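Local coordinates for uncharacterized protein Cgl0159 (Corynebacterium glutamicum, PDB 3FOK), which is of unknown function but has a TIM-barrel fold related to that of many enzymes, and assembles from several copies of one chain, at residues A[27-32]-A[138-143]; A[33-38]-A[106-111]; A[48-53]-A[87-92]. All coordinates share one frame; numbering follows the deposited sequence.

Contact 1. Residues A[27-32]-A[138-143]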
loop_
_atom_site.group_PDB
_atom_site.type_symbol
_atom_site.label_atom_id
_atom_site.label_comp_id
_atom_site.label_asym_id
_atom_site.label_seq_id
_atom_site.Cartn_x
_atom_site.Cartn_y
_atom_site.Cartn_z
ATOM N N GLU A 27 21.612 -24.224 -10.475
ATOM C CA GLU A 27 21.821 -25.661 -10.582
ATOM C C GLU A 27 22.873 -26.147 -9.589
ATOM O O GLU A 27 22.650 -27.119 -8.870
ATOM C CB GLU A 27 22.222 -26.033 -12.012
ATOM C CG GLU A 27 21.999 -27.503 -12.346
ATOM C CD GLU A 27 21.985 -27.774 -13.844
ATOM O OE1 GLU A 27 21.247 -27.068 -14.567
ATOM O OE2 GLU A 27 22.700 -28.696 -14.297
ATOM N N ARG A 28 24.018 -25.473 -9.543
ATOM C CA ARG A 28 25.075 -25.855 -8.615
ATOM C C ARG A 28 24.612 -25.665 -7.182
ATOM O O ARG A 28 25.038 -26.378 -6.275
ATOM C CB ARG A 28 26.333 -25.022 -8.863
ATOM C CG ARG A 28 27.247 -25.590 -9.934
ATOM C CD ARG A 28 28.263 -24.563 -10.400
ATOM N NE ARG A 28 29.273 -25.158 -11.267
ATOM C CZ ARG A 28 30.290 -25.896 -10.828
ATOM N NH1 ARG A 28 30.433 -26.124 -9.526
ATOM N NH2 ARG A 28 31.162 -26.409 -11.690
ATOM N N PHE A 29 23.723 -24.703 -6.987
ATOM C CA PHE A 29 23.199 -24.411 -5.662
ATOM C C PHE A 29 22.349 -25.572 -5.153
ATOM O O PHE A 29 22.446 -25.961 -3.992
ATOM C CB PHE A 29 22.348 -23.139 -5.708
ATOM C CG PHE A 29 22.279 -22.405 -4.404
ATOM C CD1 PHE A 29 21.954 -23.069 -3.229
ATOM C CD2 PHE A 29 22.533 -21.039 -4.354
ATOM C CE1 PHE A 29 21.882 -22.386 -2.017
ATOM C CE2 PHE A 29 22.465 -20.345 -3.148
ATOM C CZ PHE A 29 22.139 -21.021 -1.977
ATOM N N LYS A 30 21.523 -26.126 -6.031
ATOM C CA LYS A 30 20.644 -27.225 -5.659
ATOM C C LYS A 30 21.328 -28.591 -5.585
ATOM O O LYS A 30 20.835 -29.497 -4.909
ATOM C CB LYS A 30 19.448 -27.265 -6.615
ATOM C CG LYS A 30 18.622 -25.981 -6.563
ATOM C CD LYS A 30 17.422 -26.012 -7.503
ATOM C CE LYS A 30 16.598 -24.734 -7.364
ATOM N NZ LYS A 30 15.381 -24.743 -8.227
ATOM N N GLN A 31 22.459 -28.742 -6.268
ATOM C CA GLN A 31 23.196 -30.003 -6.244
ATOM C C GLN A 31 24.085 -30.048 -5.008
ATOM O O GLN A 31 24.790 -31.020 -4.752
ATOM C CB GLN A 31 24.039 -30.141 -7.509
ATOM C CG GLN A 31 23.234 -30.592 -8.711
ATOM C CD GLN A 31 23.987 -30.432 -10.012
ATOM O OE1 GLN A 31 25.219 -30.499 -10.046
ATOM N NE2 GLN A 31 23.247 -30.236 -11.101
ATOM N N ARG A 32 24.024 -28.966 -4.248
ATOM C CA ARG A 32 24.778 -28.781 -3.018
ATOM C C ARG A 32 24.458 -29.861 -1.983
ATOM O O ARG A 32 23.299 -30.220 -1.787
ATOM C CB ARG A 32 24.429 -27.397 -2.463
ATOM C CG ARG A 32 25.083 -26.991 -1.170
ATOM C CD ARG A 32 24.695 -25.550 -0.854
ATOM N NE ARG A 32 23.401 -25.432 -0.189
ATOM C CZ ARG A 32 23.243 -25.511 1.127
ATOM N NH1 ARG A 32 24.296 -25.705 1.906
ATOM N NH2 ARG A 32 22.039 -25.393 1.668
ATOM N N VAL A 138 13.478 -21.078 0.358
ATOM C CA VAL A 138 12.916 -22.417 0.323
ATOM C C VAL A 138 13.276 -23.079 -1.006
ATOM O O VAL A 138 13.718 -24.225 -1.038
ATOM C CB VAL A 138 11.380 -22.384 0.478
ATOM C CG1 VAL A 138 10.791 -23.751 0.159
ATOM C CG2 VAL A 138 11.014 -21.974 1.889
ATOM N N ASP A 139 13.086 -22.347 -2.097
ATOM C CA ASP A 139 13.387 -22.858 -3.429
ATOM C C ASP A 139 14.858 -23.205 -3.631
ATOM O O ASP A 139 15.193 -24.227 -4.227
ATOM C CB ASP A 139 12.985 -21.835 -4.489
ATOM C CG ASP A 139 13.497 -22.203 -5.873
ATOM O OD1 ASP A 139 12.995 -23.193 -6.454
ATOM O OD2 ASP A 139 14.410 -21.510 -6.376
ATOM N N ARG A 140 15.734 -22.348 -3.125
ATOM C CA ARG A 140 17.172 -22.529 -3.277
ATOM C C ARG A 140 17.761 -23.534 -2.299
ATOM O O ARG A 140 18.788 -24.159 -2.577
ATOM C CB ARG A 140 17.875 -21.189 -3.093
ATOM C CG ARG A 140 19.075 -21.005 -3.971
ATOM C CD ARG A 140 18.663 -20.777 -5.403
ATOM N NE ARG A 140 19.580 -19.846 -6.047
ATOM C CZ ARG A 140 19.338 -19.231 -7.199
ATOM N NH1 ARG A 140 18.198 -19.451 -7.850
ATOM N NH2 ARG A 140 20.232 -18.377 -7.689
ATOM N N GLY A 141 17.120 -23.674 -1.144
ATOM C CA GLY A 141 17.612 -24.604 -0.153
ATOM C C GLY A 141 18.461 -23.967 0.928
ATOM O O GLY A 141 19.223 -24.669 1.592
ATOM N N VAL A 142 18.364 -22.652 1.116
ATOM C CA VAL A 142 19.158 -22.040 2.174
ATOM C C VAL A 142 18.548 -22.606 3.455
ATOM O O VAL A 142 17.351 -22.880 3.515
ATOM C CB VAL A 142 19.070 -20.492 2.186
ATOM C CG1 VAL A 142 19.158 -19.949 0.770
ATOM C CG2 VAL A 142 17.819 -20.055 2.883
ATOM N N ASP A 143 19.371 -22.767 4.480
ATOM C CA ASP A 143 18.920 -23.364 5.728
ATOM C C ASP A 143 18.411 -22.434 6.813
ATOM O O ASP A 143 17.683 -22.865 7.708
ATOM C CB ASP A 143 20.061 -24.190 6.333
ATOM C CG ASP A 143 20.823 -24.994 5.294
ATOM O OD1 ASP A 143 21.689 -24.418 4.594
ATOM O OD2 ASP A 143 20.548 -26.208 5.174
HETATM O O HOH W 1 20.927 -25.987 -1.445
#

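Contact 2. Residues A[33-38]-A[106-111]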
loop_
_atom_site.group_PDB
_atom_site.type_symbol
_atom_site.label_atom_id
_atom_site.label_comp_id
_atom_site.label_asym_id
_atom_site.label_seq_id
_atom_site.Cartn_x
_atom_site.Cartn_y
_atom_site.Cartn_z
ATOM N N ARG A 33 25.493 -30.379 -1.329
ATOM C CA ARG A 33 25.316 -31.397 -0.299
ATOM C C ARG A 33 24.819 -30.708 0.960
ATOM O O ARG A 33 25.498 -29.834 1.504
ATOM C CB ARG A 33 26.644 -32.087 -0.000
ATOM C CG ARG A 33 27.157 -32.958 -1.125
ATOM C CD ARG A 33 26.971 -34.430 -0.796
ATOM N NE ARG A 33 27.579 -34.779 0.488
ATOM C CZ ARG A 33 28.830 -34.479 0.834
ATOM N NH1 ARG A 33 29.620 -33.816 -0.006
ATOM N NH2 ARG A 33 29.296 -34.846 2.020
ATOM N N LYS A 34 23.639 -31.098 1.429
ATOM C CA LYS A 34 23.073 -30.485 2.620
ATOM C C LYS A 34 23.389 -31.258 3.893
ATOM O O LYS A 34 23.776 -32.425 3.844
ATOM C CB LYS A 34 21.565 -30.332 2.450
ATOM C CG LYS A 34 21.202 -29.400 1.306
ATOM C CD LYS A 34 19.732 -29.467 0.953
ATOM C CE LYS A 34 19.462 -28.676 -0.315
ATOM N NZ LYS A 34 20.346 -29.122 -1.434
ATOM N N ARG A 35 23.235 -30.589 5.031
ATOM C CA ARG A 35 23.502 -31.194 6.327
ATOM C C ARG A 35 22.441 -30.785 7.333
ATOM O O ARG A 35 21.640 -29.886 7.076
ATOM C CB ARG A 35 24.872 -30.759 6.850
ATOM C CG ARG A 35 25.100 -29.259 6.809
ATOM C CD ARG A 35 26.164 -28.820 7.800
ATOM N NE ARG A 35 25.637 -28.737 9.160
ATOM C CZ ARG A 35 26.356 -28.387 10.224
ATOM N NH1 ARG A 35 27.642 -28.089 10.096
ATOM N NH2 ARG A 35 25.784 -28.316 11.418
ATOM N N GLU A 36 22.435 -31.460 8.479
ATOM C CA GLU A 36 21.490 -31.145 9.539
ATOM C C GLU A 36 21.877 -29.775 10.078
ATOM O O GLU A 36 23.047 -29.388 10.021
ATOM C CB GLU A 36 21.584 -32.177 10.665
ATOM C CG GLU A 36 21.040 -33.559 10.327
ATOM C CD GLU A 36 19.521 -33.601 10.308
ATOM O OE1 GLU A 36 18.899 -33.133 11.290
ATOM O OE2 GLU A 36 18.950 -34.108 9.320
ATOM N N LEU A 37 20.900 -29.041 10.593
ATOM C CA LEU A 37 21.162 -27.718 11.136
ATOM C C LEU A 37 22.156 -27.835 12.286
ATOM O O LEU A 37 23.234 -27.245 12.256
ATOM C CB LEU A 37 19.868 -27.090 11.651
ATOM C CG LEU A 37 19.741 -25.563 11.612
ATOM C CD1 LEU A 37 18.648 -25.151 12.589
ATOM C CD2 LEU A 37 21.049 -24.883 11.976
ATOM N N LEU A 38 21.781 -28.607 13.297
ATOM C CA LEU A 38 22.632 -28.791 14.464
ATOM C C LEU A 38 23.408 -30.097 14.418
ATOM O O LEU A 38 22.855 -31.157 14.114
ATOM C CB LEU A 38 21.787 -28.739 15.737
ATOM C CG LEU A 38 21.060 -27.414 15.961
ATOM C CD1 LEU A 38 20.158 -27.528 17.178
ATOM C CD2 LEU A 38 22.075 -26.296 16.140
ATOM N N ASP A 106 27.872 -29.331 2.556
ATOM C CA ASP A 106 27.873 -29.645 3.983
ATOM C C ASP A 106 28.001 -28.409 4.858
ATOM O O ASP A 106 28.523 -28.476 5.970
ATOM C CB ASP A 106 29.016 -30.605 4.316
ATOM C CG ASP A 106 28.745 -32.019 3.846
ATOM O OD1 ASP A 106 29.708 -32.816 3.791
ATOM O OD2 ASP A 106 27.572 -32.341 3.543
ATOM N N LYS A 107 27.532 -27.274 4.359
ATOM C CA LYS A 107 27.602 -26.048 5.134
ATOM C C LYS A 107 26.203 -25.499 5.355
ATOM O O LYS A 107 25.255 -25.881 4.668
ATOM C CB LYS A 107 28.466 -25.004 4.414
ATOM C CG LYS A 107 29.935 -25.406 4.251
ATOM C CD LYS A 107 30.686 -25.423 5.578
ATOM C CE LYS A 107 32.146 -25.809 5.372
ATOM N NZ LYS A 107 32.959 -25.694 6.619
ATOM N N ILE A 108 26.086 -24.610 6.331
ATOM C CA ILE A 108 24.819 -23.985 6.656
ATOM C C ILE A 108 24.774 -22.624 5.985
ATOM O O ILE A 108 25.661 -21.797 6.187
ATOM C CB ILE A 108 24.674 -23.802 8.177
ATOM C CG1 ILE A 108 24.539 -25.170 8.846
ATOM C CG2 ILE A 108 23.471 -22.913 8.491
ATOM C CD1 ILE A 108 23.386 -25.999 8.311
ATOM N N VAL A 109 23.747 -22.395 5.175
ATOM C CA VAL A 109 23.617 -21.116 4.494
ATOM C C VAL A 109 22.534 -20.273 5.155
ATOM O O VAL A 109 21.380 -20.701 5.259
ATOM C CB VAL A 109 23.237 -21.283 3.015
ATOM C CG1 VAL A 109 23.374 -19.945 2.305
ATOM C CG2 VAL A 109 24.110 -22.335 2.362
ATOM N N VAL A 110 22.916 -19.083 5.604
ATOM C CA VAL A 110 21.974 -18.168 6.236
ATOM C C VAL A 110 21.797 -16.981 5.298
ATOM O O VAL A 110 22.777 -16.357 4.881
ATOM C CB VAL A 110 22.501 -17.644 7.586
ATOM C CG1 VAL A 110 21.398 -16.875 8.310
ATOM C CG2 VAL A 110 22.993 -18.797 8.438
ATOM N N GLY A 111 20.552 -16.672 4.958
ATOM C CA GLY A 111 20.316 -15.557 4.066
ATOM C C GLY A 111 19.786 -14.327 4.766
ATOM O O GLY A 111 18.819 -14.393 5.527
#

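Contact 3. Residues A[48-53]-A[87-92]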
loop_
_atom_site.group_PDB
_atom_site.type_symbol
_atom_site.label_atom_id
_atom_site.label_comp_id
_atom_site.label_asym_id
_atom_site.label_seq_id
_atom_site.Cartn_x
_atom_site.Cartn_y
_atom_site.Cartn_z
ATOM N N ALA A 48 29.699 -14.318 9.067
ATOM C CA ALA A 48 28.847 -13.337 8.401
ATOM C C ALA A 48 29.549 -12.380 7.443
ATOM O O ALA A 48 30.653 -11.899 7.713
ATOM C CB ALA A 48 28.095 -12.537 9.453
ATOM N N ALA A 49 28.880 -12.084 6.332
ATOM C CA ALA A 49 29.414 -11.178 5.324
ATOM C C ALA A 49 28.301 -10.482 4.543
ATOM O O ALA A 49 28.389 -10.331 3.328
ATOM C CB ALA A 49 30.326 -11.941 4.368
ATOM N N ASP A 50 27.258 -10.044 5.238
ATOM C CA ASP A 50 26.150 -9.365 4.571
ATOM C C ASP A 50 26.204 -7.847 4.753
ATOM O O ASP A 50 25.235 -7.145 4.450
ATOM C CB ASP A 50 24.796 -9.891 5.079
ATOM C CG ASP A 50 24.576 -9.624 6.555
ATOM O OD1 ASP A 50 23.403 -9.594 6.980
ATOM O OD2 ASP A 50 25.567 -9.457 7.293
ATOM N N HIS A 51 27.342 -7.346 5.229
ATOM C CA HIS A 51 27.509 -5.915 5.469
ATOM C C HIS A 51 27.569 -5.029 4.217
ATOM O O HIS A 51 26.936 -3.973 4.170
ATOM C CB HIS A 51 28.772 -5.663 6.297
ATOM C CG HIS A 51 28.963 -6.629 7.420
ATOM N ND1 HIS A 51 29.277 -7.956 7.215
ATOM C CD2 HIS A 51 28.901 -6.461 8.765
ATOM C CE1 HIS A 51 29.401 -8.563 8.383
ATOM N NE2 HIS A 51 29.178 -7.677 9.338
ATOM N N PRO A 52 28.340 -5.436 3.195
ATOM C CA PRO A 52 28.446 -4.629 1.975
ATOM C C PRO A 52 27.107 -4.159 1.411
ATOM O O PRO A 52 26.925 -2.974 1.124
ATOM C CB PRO A 52 29.180 -5.558 1.014
ATOM C CG PRO A 52 30.058 -6.347 1.926
ATOM C CD PRO A 52 29.119 -6.681 3.063
ATOM N N ALA A 53 26.177 -5.097 1.256
ATOM C CA ALA A 53 24.853 -4.808 0.715
ATOM C C ALA A 53 24.115 -3.714 1.481
ATOM O O ALA A 53 23.166 -3.124 0.973
ATOM C CB ALA A 53 24.019 -6.081 0.699
ATOM N N GLY A 87 28.841 -22.793 8.706
ATOM C CA GLY A 87 28.215 -22.114 7.592
ATOM C C GLY A 87 28.517 -20.639 7.431
ATOM O O GLY A 87 29.384 -20.073 8.103
ATOM N N VAL A 88 27.765 -20.013 6.537
ATOM C CA VAL A 88 27.943 -18.604 6.234
ATOM C C VAL A 88 26.620 -17.853 6.116
ATOM O O VAL A 88 25.598 -18.423 5.735
ATOM C CB VAL A 88 28.738 -18.447 4.913
ATOM C CG1 VAL A 88 28.095 -19.293 3.821
ATOM C CG2 VAL A 88 28.784 -16.992 4.490
ATOM N N LEU A 89 26.654 -16.571 6.467
ATOM C CA LEU A 89 25.489 -15.700 6.382
ATOM C C LEU A 89 25.796 -14.637 5.346
ATOM O O LEU A 89 26.788 -13.922 5.461
ATOM C CB LEU A 89 25.206 -15.017 7.725
ATOM C CG LEU A 89 24.454 -13.678 7.645
ATOM C CD1 LEU A 89 23.141 -13.852 6.893
ATOM C CD2 LEU A 89 24.205 -13.147 9.045
ATOM N N GLY A 90 24.948 -14.527 4.334
ATOM C CA GLY A 90 25.188 -13.528 3.320
ATOM C C GLY A 90 23.968 -13.152 2.514
ATOM O O GLY A 90 22.911 -13.773 2.615
ATOM N N THR A 91 24.124 -12.103 1.720
ATOM C CA THR A 91 23.065 -11.624 0.854
ATOM C C THR A 91 23.124 -12.541 -0.374
ATOM O O THR A 91 24.109 -13.255 -0.565
ATOM C CB THR A 91 23.311 -10.141 0.486
ATOM O OG1 THR A 91 22.939 -9.906 -0.873
ATOM C CG2 THR A 91 24.770 -9.780 0.687
ATOM N N PRO A 92 22.081 -12.549 -1.216
ATOM C CA PRO A 92 22.103 -13.425 -2.396
ATOM C C PRO A 92 23.336 -13.357 -3.309
ATOM O O PRO A 92 23.771 -14.382 -3.835
ATOM C CB PRO A 92 20.824 -13.040 -3.136
ATOM C CG PRO A 92 19.903 -12.657 -2.022
ATOM C CD PRO A 92 20.803 -11.819 -1.130
#

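Contact 1. Residues A[27-32]-A[138-143]
This contact joins two helix ends on the outside of a TIM barrel. Helix 23-30 precedes the first barrel strand, 44-48, and helix 134-140 leads into strand 144-151. At the solvent-exposed side, D139 meets K30. The lysine chain is extended beyond CG, and its NZ forms a long, weak salt bridge with D139 OD1 at 3.4 Å. R140 crosses F29 at about a right angle. Its CG sits over the centre of one ring face, 3.3 Å from the F29 centroid and 5° off the ring normal, a CH-pi contact. With CG anti to the backbone N (chi1 -154°), the F29 ring turns this face to R140. The R140 chain bends at chi2 and chi3, and NH1 makes a salt bridge with D215 of a second subunit. R140 NH2 has a long, weak ion pair with D96. The R140 carbonyl is bound separately: one water donates to R140 O and F29 O and accepts from R32 NE. G141 is the first residue past the helix, and its positive phi (97°) suits glycine. Its carbonyl O accepts from R32 NH2 at 2.9 Å, with the donor above the carbonyl plane. V142 CG1 lies 4.2 Å from F29 CZ. Near F29 the packing continues with I95 and A99 of helix 92-100. D143 reaches R32 tip to tip, its carboxylate nearly perpendicular to the guanidinium. D143 OD1 also accepts from the backbone N of V109, which would fix the carboxylate. Its salt bridge to R32 NH2 is 3.1 Å long, and NH2 approaches OD1 from above the carboxylate plane.

Contact 2. Residues A[33-38]-A[106-111]
D106 N donates to R33 O at 2.6 Å, and this nearly straight bond (164°) ties the loop 33-38 to the residues that enter strand 108-112. The same two residues also pair through their side chains, which lie alongside each other and point the same way. R33 NH2 forms a salt bridge with D106 OD1 at 2.7 Å. D106 OD2 lies over one guanidinium face, offset from its centre, and the two planes are 80° apart. R35 packs over D106 and the first strand residue, I108. Its CD lies 3.0 Å from D106 O. I108 crosses it at about a right angle and sets CG1 over one guanidinium face, 3.7 Å above the plane and offset from its centre. I108 CD1 also reaches 4.0 Å from L37 CA. The R35 head is held from its own loop. NE donates to E36 O at 2.8 Å, in the guanidinium plane, and NH2 adds weak bonds to E36 O and L37 O. Further out, D86 takes NH1 in a salt bridge, and D105 OD1 accepts from R33 N. The loop from helix 23-30 to the first TIM-barrel strand, 44-48, thus crosses the start of strand 108-112, a neighbour of 87-90 in the barrel sheet, with I108 and L37 packing on strand 44-48.

Contact 3. Residues A[48-53]-A[87-92]
L89 and D50 cross obliquely, and L89 also lies alongside A48. A48 and L89 form a parallel beta bridge, so their side chains share one face of the sheet. A48 CB meets L89 CD2 at 4.0 Å. L89 has its CG anti to the backbone N (chi1 154°), which also sets CG 4.2 Å from D50 CG. D50 CG lies in the crowded position between the backbone N and the carbonyl carbon (chi1 63°). There D50 OD1 lies 4.2 Å from L89 CD2, and a hydrogen bond with S112 OG anchors it. K146 NZ is a long, weak ion-pair partner of the same oxygen, which would favour a charged carboxylate. The CB of D50 turns toward segment 87-92 and lies 4.1 Å from G90 CA. At the far end A53 CB meets the methyl CG2 of T91 at 3.8 Å. T91 stands at the N-cap of helix 92-100 and its OG1 hydrogen-bonds D93 OD1. G211 of a second subunit packs against both A53 and T91, so an oligomer interface borders this end. Between the backbones, A49 N donates to L89 O at 2.9 Å, nearly along the C=O axis. All the touching residues are buried. Strands 44-48 and 87-90 are adjacent parallel strands joined through helix 69-81, a beta-alpha-beta crossover. The contact lies where both strands end. In TIM-barrel enzymes such C-terminal strand ends and the loops after them carry the active site, so the buried D50 is consistent with a place in such a pocket.

In the fold
Contact 3 is wholly buried, with its centre about 6 Å from the centre of the chain. Contact 1, partly buried, has its centre about 18 Å from the chain centre. Contact 2, at about 14 Å, is a surface contact. Contacts 2 and 3 share one sheet: strands 108-112 and 87-90 are neighbours, and V110 N lies 2.8 Å from V88 O. Contacts 1 and 2 touch as well, through R32 NH1 and K107 O at 2.9 Å. Contacts 1 and 3 do not touch. The chemistry differs with place. Both outer contacts include an arginine-aspartate salt bridge; contact 1 adds an aromatic face contact and a bridging water. Contact 3 has no salt bridge between its segments and combines a backbone bond, aliphatic packing and the buried D50.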